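Local coordinates for protein YfnB (Bacillus subtilis, PDB 3ED5) that is a putative hydrolase of the haloacid dehalogenase (HAD) superfamily, perhaps with 5'-nucleotidase activity, at residues A[70-74]-A[90-95]; A[57-61]-A[157-161]. One frame throughout, in Å; residues are numbered along the deposited sequence.

In the fold
YfnB has two parts, a helical cap and a core built on a parallel sheet; contact 1 lies within the cap and contact 2 spans the two. Contact 1 packs helix 66-80 on helix 87-98. Contact 2 brings the C-terminal part of cap helix 42-60 against the core loop before helix 161-169. Their centres lie about 20 Å apart and their nearest atoms about 8 Å; they do not touch, but helix 66-80 follows helix 42-60 in the chain, and Phe59 of contact 2 packs on Val69, next to Val70 of contact 1. Contact 2 borders the active site: the side chain of Lys158 comes within about 3 Å of that of Asp13, the probable nucleophile. Contact 1 lies away from it.

Contact 1: A[70-74]-A[90-95]; sequences VNTRF and LEQKYR. With FMT (formic acid), chain B; FMT (formic acid), chain F.
Helices 66-80 and 87-98 cross steeply, their local axes 8.8 Å apart and 102° between directions, with CA atoms of Asn71 and Glu91 5.8 Å apart. Glu91 (chi1 t, chi2 p) is a knob among Val70, Asn71, Arg73 and Phe74. Both carboxylate oxygens are satisfied: Glu91 OE1 takes a salt-bridged hydrogen bond from Arg73 NH2 (2.8 Å) and a weak one from Arg73 NE (3.3 Å); Glu91 OE2 accepts from Arg95 NH2 (2.8 Å) and Arg95 NE (2.9 Å), one turn on. Formate B (like F, probably from the crystallisation liquor) links the like-charged guanidiniums: its O1 accepts from Arg73 NH1 (2.9 Å) and Arg73 NH2 (3.1 Å), its O2 from Arg95 NH2 (2.8 Å). Arg73 NH1 is also hydrogen-bonded to Asn52 OD1, and Arg95 NH1 to Thr131 OG1. Asn71 ND2 donates to formate F O1 (3.0 Å). Phe74 CZ meets Tyr94 CG at 3.4 Å, and Phe74 CB Leu90 CB at 3.8 Å. This charged network beside aromatic packing joins two helices of the HAD hydrolase cap.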
# COMPACT_ATOMS: atom_id res chain seq x y z
N VAL A 70 2.56 -0.87 14.65
CA VAL A 70 1.16 -1.29 14.72
C VAL A 70 0.73 -1.53 16.17
O VAL A 70 -0.44 -1.32 16.48
CB VAL A 70 0.78 -2.49 13.84
CG1 VAL A 70 1.03 -2.14 12.33
CG2 VAL A 70 1.51 -3.78 14.29
N ASN A 71 1.69 -1.95 17.01
CA ASN A 71 1.40 -2.25 18.43
C ASN A 71 1.46 -1.05 19.34
O ASN A 71 1.13 -1.15 20.55
CB ASN A 71 2.25 -3.41 18.94
CG ASN A 71 1.88 -4.70 18.27
OD1 ASN A 71 0.70 -4.95 18.03
ND2 ASN A 71 2.87 -5.53 17.96
N THR A 72 1.88 0.10 18.81
CA THR A 72 1.82 1.30 19.65
C THR A 72 0.83 2.37 19.20
O THR A 72 0.49 3.25 20.00
CB THR A 72 3.20 1.94 19.90
OG1 THR A 72 3.78 2.31 18.66
CG2 THR A 72 4.14 0.96 20.61
N ARG A 73 0.39 2.35 17.95
CA ARG A 73 -0.42 3.46 17.42
C ARG A 73 -1.70 3.66 18.26
O ARG A 73 -2.04 4.81 18.60
CB ARG A 73 -0.75 3.28 15.93
CG ARG A 73 -1.50 1.98 15.63
CD ARG A 73 -1.45 1.71 14.09
NE ARG A 73 -1.98 0.40 13.73
CZ ARG A 73 -2.07 -0.01 12.46
NH1 ARG A 73 -1.75 0.84 11.47
NH2 ARG A 73 -2.55 -1.22 12.19
N PHE A 74 -2.38 2.58 18.62
CA PHE A 74 -3.65 2.76 19.38
C PHE A 74 -3.45 3.12 20.83
O PHE A 74 -4.28 3.81 21.42
CB PHE A 74 -4.58 1.55 19.25
CG PHE A 74 -5.03 1.33 17.86
CD1 PHE A 74 -5.91 2.22 17.25
CD2 PHE A 74 -4.53 0.26 17.10
CE1 PHE A 74 -6.29 2.03 15.88
CE2 PHE A 74 -4.90 0.07 15.78
CZ PHE A 74 -5.77 0.95 15.17
N LEU A 90 -5.32 -3.91 21.26
CA LEU A 90 -6.17 -3.07 20.43
C LEU A 90 -5.86 -3.32 18.96
O LEU A 90 -6.76 -3.42 18.11
CB LEU A 90 -6.01 -1.58 20.79
CG LEU A 90 -6.67 -1.12 22.09
CD1 LEU A 90 -6.00 0.20 22.47
CD2 LEU A 90 -8.18 -0.96 21.93
N GLU A 91 -4.56 -3.49 18.68
CA GLU A 91 -4.13 -3.76 17.31
C GLU A 91 -4.65 -5.11 16.82
O GLU A 91 -5.11 -5.23 15.68
CB GLU A 91 -2.62 -3.68 17.23
CG GLU A 91 -1.96 -4.38 15.97
CD GLU A 91 -2.40 -3.77 14.62
OE1 GLU A 91 -2.92 -2.63 14.53
OE2 GLU A 91 -2.15 -4.45 13.58
N GLN A 92 -4.60 -6.12 17.68
CA GLN A 92 -5.12 -7.42 17.31
C GLN A 92 -6.61 -7.33 16.93
O GLN A 92 -7.05 -7.94 15.94
CB GLN A 92 -4.86 -8.37 18.47
CG GLN A 92 -5.49 -9.73 18.42
CD GLN A 92 -5.22 -10.45 19.75
OE1 GLN A 92 -4.12 -10.96 19.98
NE2 GLN A 92 -6.22 -10.47 20.64
N LYS A 93 -7.38 -6.54 17.69
CA LYS A 93 -8.82 -6.37 17.37
C LYS A 93 -9.03 -5.60 16.07
O LYS A 93 -9.84 -5.99 15.21
CB LYS A 93 -9.56 -5.67 18.54
CG LYS A 93 -9.67 -6.53 19.78
CD LYS A 93 -10.16 -5.68 20.96
CE LYS A 93 -10.38 -6.52 22.20
NZ LYS A 93 -11.82 -6.64 22.54
N TYR A 94 -8.30 -4.51 15.92
CA TYR A 94 -8.33 -3.70 14.73
C TYR A 94 -7.97 -4.54 13.50
O TYR A 94 -8.64 -4.46 12.43
CB TYR A 94 -7.27 -2.62 14.86
CG TYR A 94 -7.18 -1.72 13.66
CD1 TYR A 94 -8.22 -0.87 13.38
CD2 TYR A 94 -6.06 -1.73 12.82
CE1 TYR A 94 -8.18 0.00 12.31
CE2 TYR A 94 -6.00 -0.82 11.71
CZ TYR A 94 -7.09 0.02 11.49
OH TYR A 94 -7.17 0.94 10.47
N ARG A 95 -6.94 -5.34 13.68
CA ARG A 95 -6.37 -6.15 12.57
C ARG A 95 -7.44 -7.10 11.98
O ARG A 95 -7.53 -7.29 10.74
CB ARG A 95 -5.16 -6.96 13.11
CG ARG A 95 -4.52 -7.95 12.11
CD ARG A 95 -3.89 -7.24 10.94
NE ARG A 95 -3.04 -6.07 11.30
CZ ARG A 95 -2.53 -5.23 10.41
NH1 ARG A 95 -2.70 -5.45 9.10
NH2 ARG A 95 -1.80 -4.18 10.79
C FMT B . -2.05 -1.37 8.36
O1 FMT B . -2.68 -0.64 9.11
O2 FMT B . -1.37 -2.31 8.75
C FMT F . 6.20 -4.19 19.43
O1 FMT F . 5.51 -5.20 19.35
O2 FMT F . 7.36 -4.12 19.03

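Contact 2: A[57-61]-A[157-161]; sequences RAFEE and QKPMK. With FMT (formic acid), chain D; FMT (formic acid), chain C.
Gln157 lays its side chain over one face of the Phe59 ring, a CH-pi contact with Gln157 CG 3.9 Å from the ring centroid and 20° off the normal; Gln157 CB also comes 3.4 Å from Phe59 CZ. With chi1 p and chi2 m, the amide then reaches the backbone of helix 42-60, where Gln157 NE2 donates to Glu60 O (3.2 Å, 156°). Gln157 NE2 also donates to O1 of formate D at 3.2 Å. The CA atoms of Glu60 and Gln157 are 6.2 Å apart. Residues 157-160 form a type VI turn: the Lys158-Pro159 peptide is cis, Met160 N donates to Gln157 O at 2.8 Å, and Met160, modelled as selenomethionine, is the N-cap of helix 161-169. Glu60 packs on the turn, with Glu60 CG 3.5 Å from Lys158 O, Glu60 CB 3.8 Å from Pro159 CD, and Glu60 O 3.4 Å from Met160 CE. A lysine followed by proline at this point matches the conserved lysine of HAD motif III, here brought against the cap. The Lys158 side chain leads away from helix 42-60: NZ forms salt bridges with Asp13, the probable nucleophile, and Asp189, and hydrogen-bonds Val124 O. Formate C (like D, probably from the crystallisation liquor) has O2 2.7 Å from Lys158 NZ, a weak, less surely placed partner. Within 57-61, Glu60 OE1 accepts from Arg57 NH1 (2.9 Å) in a salt bridge, and Arg57 NH2 pairs by charge with Glu61 OE2 at 2.9 Å; across to the core, Glu60 OE1 hydrogen-bonds Thr187 OG1 of helix 186-195.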
# COMPACT_ATOMS: atom_id res chain seq x y z
N ARG A 57 5.90 6.31 8.58
CA ARG A 57 7.06 6.98 7.98
C ARG A 57 8.35 6.58 8.71
O ARG A 57 9.37 6.33 8.06
CB ARG A 57 6.94 8.51 7.96
CG ARG A 57 5.97 8.99 6.88
CD ARG A 57 6.55 8.77 5.45
NE ARG A 57 7.74 9.60 5.28
CZ ARG A 57 8.95 9.16 4.96
NH1 ARG A 57 9.17 7.87 4.71
NH2 ARG A 57 9.94 10.03 4.87
N ALA A 58 8.31 6.53 10.04
CA ALA A 58 9.50 6.14 10.83
C ALA A 58 9.93 4.72 10.44
O ALA A 58 11.14 4.46 10.22
CB ALA A 58 9.24 6.26 12.34
N PHE A 59 8.96 3.84 10.25
CA PHE A 59 9.27 2.47 9.74
C PHE A 59 9.89 2.48 8.34
O PHE A 59 10.92 1.82 8.11
CB PHE A 59 8.02 1.61 9.83
CG PHE A 59 8.00 0.43 8.89
CD1 PHE A 59 8.84 -0.67 9.08
CD2 PHE A 59 7.07 0.40 7.86
CE1 PHE A 59 8.76 -1.79 8.23
CE2 PHE A 59 6.97 -0.71 6.99
CZ PHE A 59 7.83 -1.80 7.19
N GLU A 60 9.30 3.23 7.40
CA GLU A 60 9.90 3.36 6.05
C GLU A 60 11.34 3.85 6.12
O GLU A 60 12.21 3.38 5.34
CB GLU A 60 9.09 4.30 5.16
CG GLU A 60 7.74 3.72 4.74
CD GLU A 60 6.83 4.72 4.04
OE1 GLU A 60 7.27 5.86 3.71
OE2 GLU A 60 5.66 4.36 3.81
N GLU A 61 11.61 4.77 7.05
CA GLU A 61 12.93 5.38 7.18
C GLU A 61 13.93 4.51 7.92
O GLU A 61 15.11 4.89 8.06
CB GLU A 61 12.81 6.72 7.95
CG GLU A 61 12.10 7.82 7.19
CD GLU A 61 11.48 8.87 8.16
OE1 GLU A 61 11.86 8.94 9.36
OE2 GLU A 61 10.61 9.65 7.71
N GLN A 157 12.29 -2.61 3.84
CA GLN A 157 10.94 -2.20 3.50
C GLN A 157 11.05 -1.15 2.41
O GLN A 157 12.05 -0.48 2.34
CB GLN A 157 10.18 -1.64 4.74
CG GLN A 157 10.78 -0.40 5.41
CD GLN A 157 12.09 -0.64 6.16
OE1 GLN A 157 12.30 -1.70 6.77
NE2 GLN A 157 13.00 0.36 6.11
N LYS A 158 10.02 -1.00 1.59
CA LYS A 158 9.95 0.17 0.70
C LYS A 158 10.06 1.44 1.56
O LYS A 158 9.44 1.50 2.66
CB LYS A 158 8.63 0.22 -0.11
CG LYS A 158 8.22 -1.04 -0.88
CD LYS A 158 6.96 -0.73 -1.76
CE LYS A 158 5.75 -0.72 -0.94
NZ LYS A 158 4.51 -0.59 -1.75
N PRO A 159 10.83 2.44 1.11
CA PRO A 159 11.47 2.59 -0.21
C PRO A 159 12.92 2.08 -0.33
O PRO A 159 13.60 2.35 -1.36
CB PRO A 159 11.50 4.10 -0.40
CG PRO A 159 11.83 4.59 0.98
CD PRO A 159 10.93 3.71 1.88
N MSE A 160 13.41 1.38 0.68
CA MSE A 160 14.84 0.97 0.72
C MSE A 160 15.26 0.22 -0.53
O MSE A 160 14.59 -0.72 -0.95
CB MSE A 160 15.14 0.12 1.95
CG MSE A 160 14.89 0.84 3.29
SE MSE A 160 15.86 2.56 3.49
CE MSE A 160 14.51 3.79 2.87
N LYS A 161 16.40 0.63 -1.09
CA LYS A 161 16.98 -0.06 -2.24
C LYS A 161 17.12 -1.57 -1.97
O LYS A 161 16.85 -2.39 -2.86
CB LYS A 161 18.30 0.63 -2.65
CG LYS A 161 19.40 0.66 -1.58
CD LYS A 161 20.62 1.50 -2.00
CE LYS A 161 21.78 1.40 -0.99
NZ LYS A 161 23.00 2.10 -1.52
C FMT D . 16.08 -1.66 7.75
O1 FMT D . 15.39 -0.62 8.00
O2 FMT D . 15.75 -2.85 7.98
C FMT C . 3.53 0.53 1.20
O1 FMT C . 3.04 0.79 2.28
O2 FMT C . 3.58 -0.64 0.83